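Local atomic coordinates of 2,3-bisphosphoglycerate-independent phosphoglycerate mutase (Pyrococcus horikoshii, PDB entry 2ZKT), a protein that probably interconverts 2-phosphoglycerate and 3-phosphoglycerate in glycolysis, as a metal-binding, cofactor-independent phosphoglycerate mutase of the alkaline phosphatase superfamily. Residues B[102-107]-B[219-224]; B[79-84]-B[229-234]. One frame throughout, in Å; residues are numbered along the deposited sequence.

Contact 1 of 2, residues B[102-107]-B[219-224]; sequences FATLEN and IANYLL
A classic beta bulge opens the antiparallel pairing of strands 96-103 and 222-229, with Asn221 and Tyr222 both facing Ala103. Ala103 and Tyr222 form the hydrogen-bonded pair: Ala103 N gives a nearly straight bond to Tyr222 O (2.7 Å), and Tyr222 N returns one to Ala103 O. Phe102 and Leu223 make the adjoining non-hydrogen-bonded pair. Their side chains lie side by side and point the same way, Leu223 CD2 resting against Phe102 CD1, while Ala220 CB, small enough to fit beside the benzyl group, meets Phe102 CB at 3.9 Å. Val134 and Val138 of helix 131-142 also touch Phe102. On the other face of the sheet Ala103 CB leaves room for Leu224 CG.

Past the strand end, side chains take over the bonding. Thr104 OG1 donates to Ile219 O (2.8 Å) from above the carbonyl plane, just before Ala220 makes an inverse gamma turn. Asn221 suits its place because a carboxamide both accepts and donates: CG sits between the backbone N and the carbonyl carbon (chi1 73°), and the amide grips both polar backbone atoms of Leu105. An alanine here would probably leave Leu105 N and O without these mates, the loop then held to the bulge chiefly by the Leu105-Tyr222 packing and the Thr104 bond. Leu105 in turn crosses Tyr222 obliquely, its CD2 3.5 Å from Tyr222 CD1, and both side chains touch Gln200 of helix 186-203. In the amide clasp, Asn221 OD1 accepts from Leu105 N at 2.8 Å, and Asn221 ND2 donates in plane to a lone pair of Leu105 O.

Contact 2 of 2, residues B[79-84]-B[229-234]; sequences RGFFEA and GTYPNI
Phe81 meets the chain leaving strand 222-229 with both its CB and its ring. CB lies 3.1 Å from Thr230 O. With CG anti to its backbone N (chi1 -160°), Phe81 turns its ring toward the 229-234 chain, and Tyr231 N sits over one ring face, offset toward the rim. Tyr231 CB stands over the same ring, 4.2 Å from its centroid, in a CH-pi contact. The tyrosine ring then presents its edge to the Phe81 face in an offset edge-to-face pair, planes at 82°, with Tyr231 CD1 3.7 Å from Phe81 CE1. Alongside, Phe82 CE1 and CZ pack on the Pro232 ring, CE1 to CG being 3.9 Å.

Gly80 and Gly229 bring their CA atoms within 4.3 Å, an approach that leaves little space for a CB on Gly229 beside Gly80 N and Phe81 N. Farther out, Arg79 NE bonds Glu83 OE1 at 2.6 Å in a salt bridge between residues four apart in sequence, Leu254 and Val258 of helix 253-261 back Phe82, and Tyr231 OH bonds Ala261 O. Across the two segments aromatic and apolar groups meet backbone and ring, so the contact probably rests on shape complementarity more than on charge.

In the fold
Strand 222-229 joins the two contacts: contact 1 lies at its start and contact 2 where its end passes into a loop. Their centres are 26 Å apart, their nearest atoms about 11 Å, and they do not touch. In chain order 79-84 comes first, then 102-107, 219-224 and 229-234, which nests contact 1 inside the loop closed by contact 2; helix 80-86 is followed in the chain by strand 96-103. Contact 1 is at the surface, on an edge strand of the four-stranded antiparallel sheet. Contact 2 is buried closer to the chain centre, where the chain passes between that sheet's domain and the larger metal-binding one; the side chain of Arg79 is about 9 Å from a bound zinc ion.

Contact 1 of 2, residues B[102-107]-B[219-224]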
loop_
_atom_site.group_PDB
_atom_site.type_symbol
_atom_site.label_atom_id
_atom_site.label_comp_id
_atom_site.label_asym_id
_atom_site.label_seq_id
_atom_site.Cartn_x
_atom_site.Cartn_y
_atom_site.Cartn_z
ATOM N N PHE B 102 24.361 -14.044 26.117
ATOM C CA PHE B 102 25.449 -13.626 27.010
ATOM C C PHE B 102 24.778 -12.625 27.957
ATOM O O PHE B 102 24.025 -11.749 27.506
ATOM C CB PHE B 102 26.575 -12.925 26.234
ATOM C CG PHE B 102 27.429 -13.858 25.430
ATOM C CD1 PHE B 102 28.232 -14.806 26.064
ATOM C CD2 PHE B 102 27.417 -13.806 24.039
ATOM C CE1 PHE B 102 29.016 -15.693 25.325
ATOM C CE2 PHE B 102 28.199 -14.693 23.286
ATOM C CZ PHE B 102 29.000 -15.639 23.935
ATOM N N ALA B 103 25.025 -12.771 29.260
ATOM C CA ALA B 103 24.430 -11.868 30.249
ATOM C C ALA B 103 25.480 -11.306 31.211
ATOM O O ALA B 103 26.684 -11.540 31.051
ATOM C CB ALA B 103 23.337 -12.602 31.038
ATOM N N THR B 104 25.006 -10.562 32.212
ATOM C CA THR B 104 25.885 -9.966 33.221
ATOM C C THR B 104 25.466 -10.428 34.627
ATOM O O THR B 104 24.351 -10.140 35.079
ATOM C CB THR B 104 25.835 -8.410 33.159
ATOM O OG1 THR B 104 26.159 -7.965 31.830
ATOM C CG2 THR B 104 26.840 -7.804 34.134
ATOM N N LEU B 105 26.363 -11.155 35.303
ATOM C CA LEU B 105 26.114 -11.655 36.663
ATOM C C LEU B 105 27.091 -11.014 37.664
ATOM O O LEU B 105 28.315 -11.087 37.489
ATOM C CB LEU B 105 26.293 -13.181 36.721
ATOM C CG LEU B 105 26.205 -13.777 38.141
ATOM C CD1 LEU B 105 24.750 -13.754 38.597
ATOM C CD2 LEU B 105 26.744 -15.202 38.169
ATOM N N GLU B 106 26.551 -10.395 38.719
ATOM C CA GLU B 106 27.397 -9.760 39.735
ATOM C C GLU B 106 26.737 -9.783 41.114
ATOM O O GLU B 106 25.529 -9.552 41.247
ATOM C CB GLU B 106 27.717 -8.307 39.342
ATOM C CG GLU B 106 26.499 -7.392 39.240
ATOM C CD GLU B 106 26.881 -5.957 38.899
ATOM O OE1 GLU B 106 27.479 -5.739 37.819
ATOM O OE2 GLU B 106 26.584 -5.049 39.712
ATOM N N ASN B 107 27.540 -10.061 42.140
ATOM C CA ASN B 107 27.029 -10.117 43.508
ATOM C C ASN B 107 27.945 -9.355 44.471
ATOM O O ASN B 107 28.055 -8.124 44.399
ATOM C CB ASN B 107 26.890 -11.583 43.952
ATOM C CG ASN B 107 25.953 -12.383 43.051
ATOM O OD1 ASN B 107 26.359 -13.369 42.426
ATOM N ND2 ASN B 107 24.690 -11.958 42.980
ATOM N N ILE B 219 29.767 -6.251 31.712
ATOM C CA ILE B 219 30.476 -7.391 31.131
ATOM C C ILE B 219 29.632 -8.628 30.808
ATOM O O ILE B 219 28.712 -8.989 31.554
ATOM C CB ILE B 219 31.642 -7.846 32.052
ATOM C CG1 ILE B 219 31.093 -8.289 33.417
ATOM C CG2 ILE B 219 32.661 -6.705 32.199
ATOM C CD1 ILE B 219 32.161 -8.823 34.373
ATOM N N ALA B 220 29.961 -9.267 29.680
ATOM C CA ALA B 220 29.283 -10.493 29.246
ATOM C C ALA B 220 29.988 -11.635 29.978
ATOM O O ALA B 220 30.830 -12.319 29.394
ATOM C CB ALA B 220 29.430 -10.671 27.728
ATOM N N ASN B 221 29.657 -11.833 31.255
ATOM C CA ASN B 221 30.308 -12.880 32.045
ATOM C C ASN B 221 29.388 -14.039 32.425
ATOM O O ASN B 221 29.824 -14.997 33.078
ATOM C CB ASN B 221 30.924 -12.278 33.322
ATOM C CG ASN B 221 29.873 -11.895 34.359
ATOM O OD1 ASN B 221 28.838 -11.295 34.029
ATOM N ND2 ASN B 221 30.140 -12.229 35.627
ATOM N N TYR B 222 28.117 -13.959 32.033
ATOM C CA TYR B 222 27.204 -15.046 32.353
ATOM C C TYR B 222 26.501 -15.595 31.116
ATOM O O TYR B 222 26.360 -14.910 30.092
ATOM C CB TYR B 222 26.171 -14.610 33.396
ATOM C CG TYR B 222 25.636 -15.792 34.182
ATOM C CD1 TYR B 222 26.496 -16.583 34.952
ATOM C CD2 TYR B 222 24.282 -16.129 34.149
ATOM C CE1 TYR B 222 26.022 -17.681 35.668
ATOM C CE2 TYR B 222 23.796 -17.229 34.863
ATOM C CZ TYR B 222 24.668 -18.001 35.621
ATOM O OH TYR B 222 24.191 -19.085 36.336
ATOM N N LEU B 223 26.050 -16.841 31.222
ATOM C CA LEU B 223 25.390 -17.511 30.109
ATOM C C LEU B 223 23.934 -17.890 30.410
ATOM O O LEU B 223 23.678 -18.668 31.332
ATOM C CB LEU B 223 26.193 -18.776 29.754
ATOM C CG LEU B 223 27.430 -18.618 28.860
ATOM C CD1 LEU B 223 27.810 -19.941 28.217
ATOM C CD2 LEU B 223 27.146 -17.547 27.806
ATOM N N LEU B 224 22.984 -17.320 29.660
ATOM C CA LEU B 224 21.573 -17.687 29.853
ATOM C C LEU B 224 21.243 -18.716 28.763
ATOM O O LEU B 224 21.241 -18.397 27.573
ATOM C CB LEU B 224 20.646 -16.466 29.746
ATOM C CG LEU B 224 20.748 -15.459 30.908
ATOM C CD1 LEU B 224 19.624 -14.427 30.780
ATOM C CD2 LEU B 224 20.653 -16.183 32.253
#

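Contact 2 of 2, residues B[79-84]-B[229-234]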
loop_
_atom_site.group_PDB
_atom_site.type_symbol
_atom_site.label_atom_id
_atom_site.label_comp_id
_atom_site.label_asym_id
_atom_site.label_seq_id
_atom_site.Cartn_x
_atom_site.Cartn_y
_atom_site.Cartn_z
ATOM N N ARG B 79 13.245 -25.736 20.470
ATOM C CA ARG B 79 13.833 -24.779 19.522
ATOM C C ARG B 79 15.329 -24.947 19.205
ATOM O O ARG B 79 15.741 -24.881 18.038
ATOM C CB ARG B 79 13.604 -23.350 20.039
ATOM C CG ARG B 79 14.325 -22.286 19.222
ATOM C CD ARG B 79 13.968 -20.860 19.668
ATOM N NE ARG B 79 14.628 -19.862 18.818
ATOM C CZ ARG B 79 14.415 -18.546 18.885
ATOM N NH1 ARG B 79 13.550 -18.050 19.767
ATOM N NH2 ARG B 79 15.076 -17.725 18.069
ATOM N N GLY B 80 16.131 -25.135 20.257
ATOM C CA GLY B 80 17.578 -25.274 20.112
ATOM C C GLY B 80 18.130 -25.927 18.850
ATOM O O GLY B 80 18.955 -25.329 18.140
ATOM N N PHE B 81 17.686 -27.154 18.569
ATOM C CA PHE B 81 18.162 -27.889 17.397
ATOM C C PHE B 81 18.023 -27.122 16.079
ATOM O O PHE B 81 18.908 -27.195 15.213
ATOM C CB PHE B 81 17.426 -29.234 17.278
ATOM C CG PHE B 81 18.145 -30.252 16.425
ATOM C CD1 PHE B 81 18.017 -30.232 15.035
ATOM C CD2 PHE B 81 18.941 -31.242 17.018
ATOM C CE1 PHE B 81 18.672 -31.183 14.242
ATOM C CE2 PHE B 81 19.603 -32.203 16.237
ATOM C CZ PHE B 81 19.467 -32.173 14.846
ATOM N N PHE B 82 16.908 -26.400 15.917
ATOM C CA PHE B 82 16.671 -25.623 14.694
ATOM C C PHE B 82 17.683 -24.468 14.610
ATOM O O PHE B 82 18.225 -24.172 13.537
ATOM C CB PHE B 82 15.242 -25.038 14.680
ATOM C CG PHE B 82 14.143 -26.076 14.684
ATOM C CD1 PHE B 82 14.064 -27.036 13.672
ATOM C CD2 PHE B 82 13.168 -26.074 15.688
ATOM C CE1 PHE B 82 13.033 -27.975 13.656
ATOM C CE2 PHE B 82 12.131 -27.009 15.681
ATOM C CZ PHE B 82 12.064 -27.963 14.661
ATOM N N GLU B 83 17.913 -23.808 15.746
ATOM C CA GLU B 83 18.862 -22.695 15.809
ATOM C C GLU B 83 20.267 -23.213 15.433
ATOM O O GLU B 83 20.988 -22.572 14.667
ATOM C CB GLU B 83 18.884 -22.105 17.232
ATOM C CG GLU B 83 19.186 -20.600 17.313
ATOM C CD GLU B 83 17.988 -19.720 16.924
ATOM O OE1 GLU B 83 16.888 -19.916 17.499
ATOM O OE2 GLU B 83 18.152 -18.831 16.053
ATOM N N ALA B 84 20.645 -24.380 15.967
ATOM C CA ALA B 84 21.958 -24.948 15.666
ATOM C C ALA B 84 22.111 -25.265 14.172
ATOM O O ALA B 84 23.142 -24.987 13.560
ATOM C CB ALA B 84 22.164 -26.223 16.499
ATOM N N GLY B 229 16.374 -28.260 22.641
ATOM C CA GLY B 229 15.720 -28.895 21.508
ATOM C C GLY B 229 16.471 -30.061 20.879
ATOM O O GLY B 229 17.706 -30.132 20.913
ATOM N N THR B 230 15.704 -30.991 20.314
ATOM C CA THR B 230 16.269 -32.159 19.643
ATOM C C THR B 230 15.714 -32.089 18.220
ATOM O O THR B 230 15.021 -31.126 17.858
ATOM C CB THR B 230 15.791 -33.492 20.298
ATOM O OG1 THR B 230 14.410 -33.726 19.968
ATOM C CG2 THR B 230 15.916 -33.424 21.816
ATOM N N TYR B 231 16.022 -33.097 17.407
ATOM C CA TYR B 231 15.501 -33.137 16.044
ATOM C C TYR B 231 13.972 -33.311 16.176
ATOM O O TYR B 231 13.497 -34.024 17.069
ATOM C CB TYR B 231 16.099 -34.333 15.292
ATOM C CG TYR B 231 15.655 -34.431 13.849
ATOM C CD1 TYR B 231 16.237 -33.623 12.864
ATOM C CD2 TYR B 231 14.662 -35.336 13.463
ATOM C CE1 TYR B 231 15.843 -33.715 11.523
ATOM C CE2 TYR B 231 14.255 -35.439 12.126
ATOM C CZ TYR B 231 14.849 -34.625 11.162
ATOM O OH TYR B 231 14.451 -34.713 9.845
ATOM N N PRO B 232 13.184 -32.667 15.294
ATOM C CA PRO B 232 11.720 -32.805 15.392
ATOM C C PRO B 232 11.191 -34.220 15.084
ATOM O O PRO B 232 11.714 -34.920 14.207
ATOM C CB PRO B 232 11.212 -31.758 14.399
ATOM C CG PRO B 232 12.270 -31.780 13.335
ATOM C CD PRO B 232 13.558 -31.823 14.143
ATOM N N ASN B 233 10.159 -34.637 15.824
ATOM C CA ASN B 233 9.545 -35.955 15.630
ATOM C C ASN B 233 8.673 -35.950 14.372
ATOM O O ASN B 233 7.442 -35.888 14.451
ATOM C CB ASN B 233 8.672 -36.331 16.842
ATOM C CG ASN B 233 8.003 -37.699 16.682
ATOM O OD1 ASN B 233 7.022 -38.011 17.367
ATOM N ND2 ASN B 233 8.540 -38.521 15.779
ATOM N N ILE B 234 9.310 -36.002 13.203
ATOM C CA ILE B 234 8.556 -36.017 11.960
ATOM C C ILE B 234 8.707 -37.391 11.323
ATOM O O ILE B 234 9.799 -37.974 11.344
ATOM C CB ILE B 234 9.055 -34.952 10.968
ATOM C CG1 ILE B 234 10.521 -35.211 10.620
ATOM C CG2 ILE B 234 8.880 -33.561 11.563
ATOM C CD1 ILE B 234 10.970 -34.481 9.378
#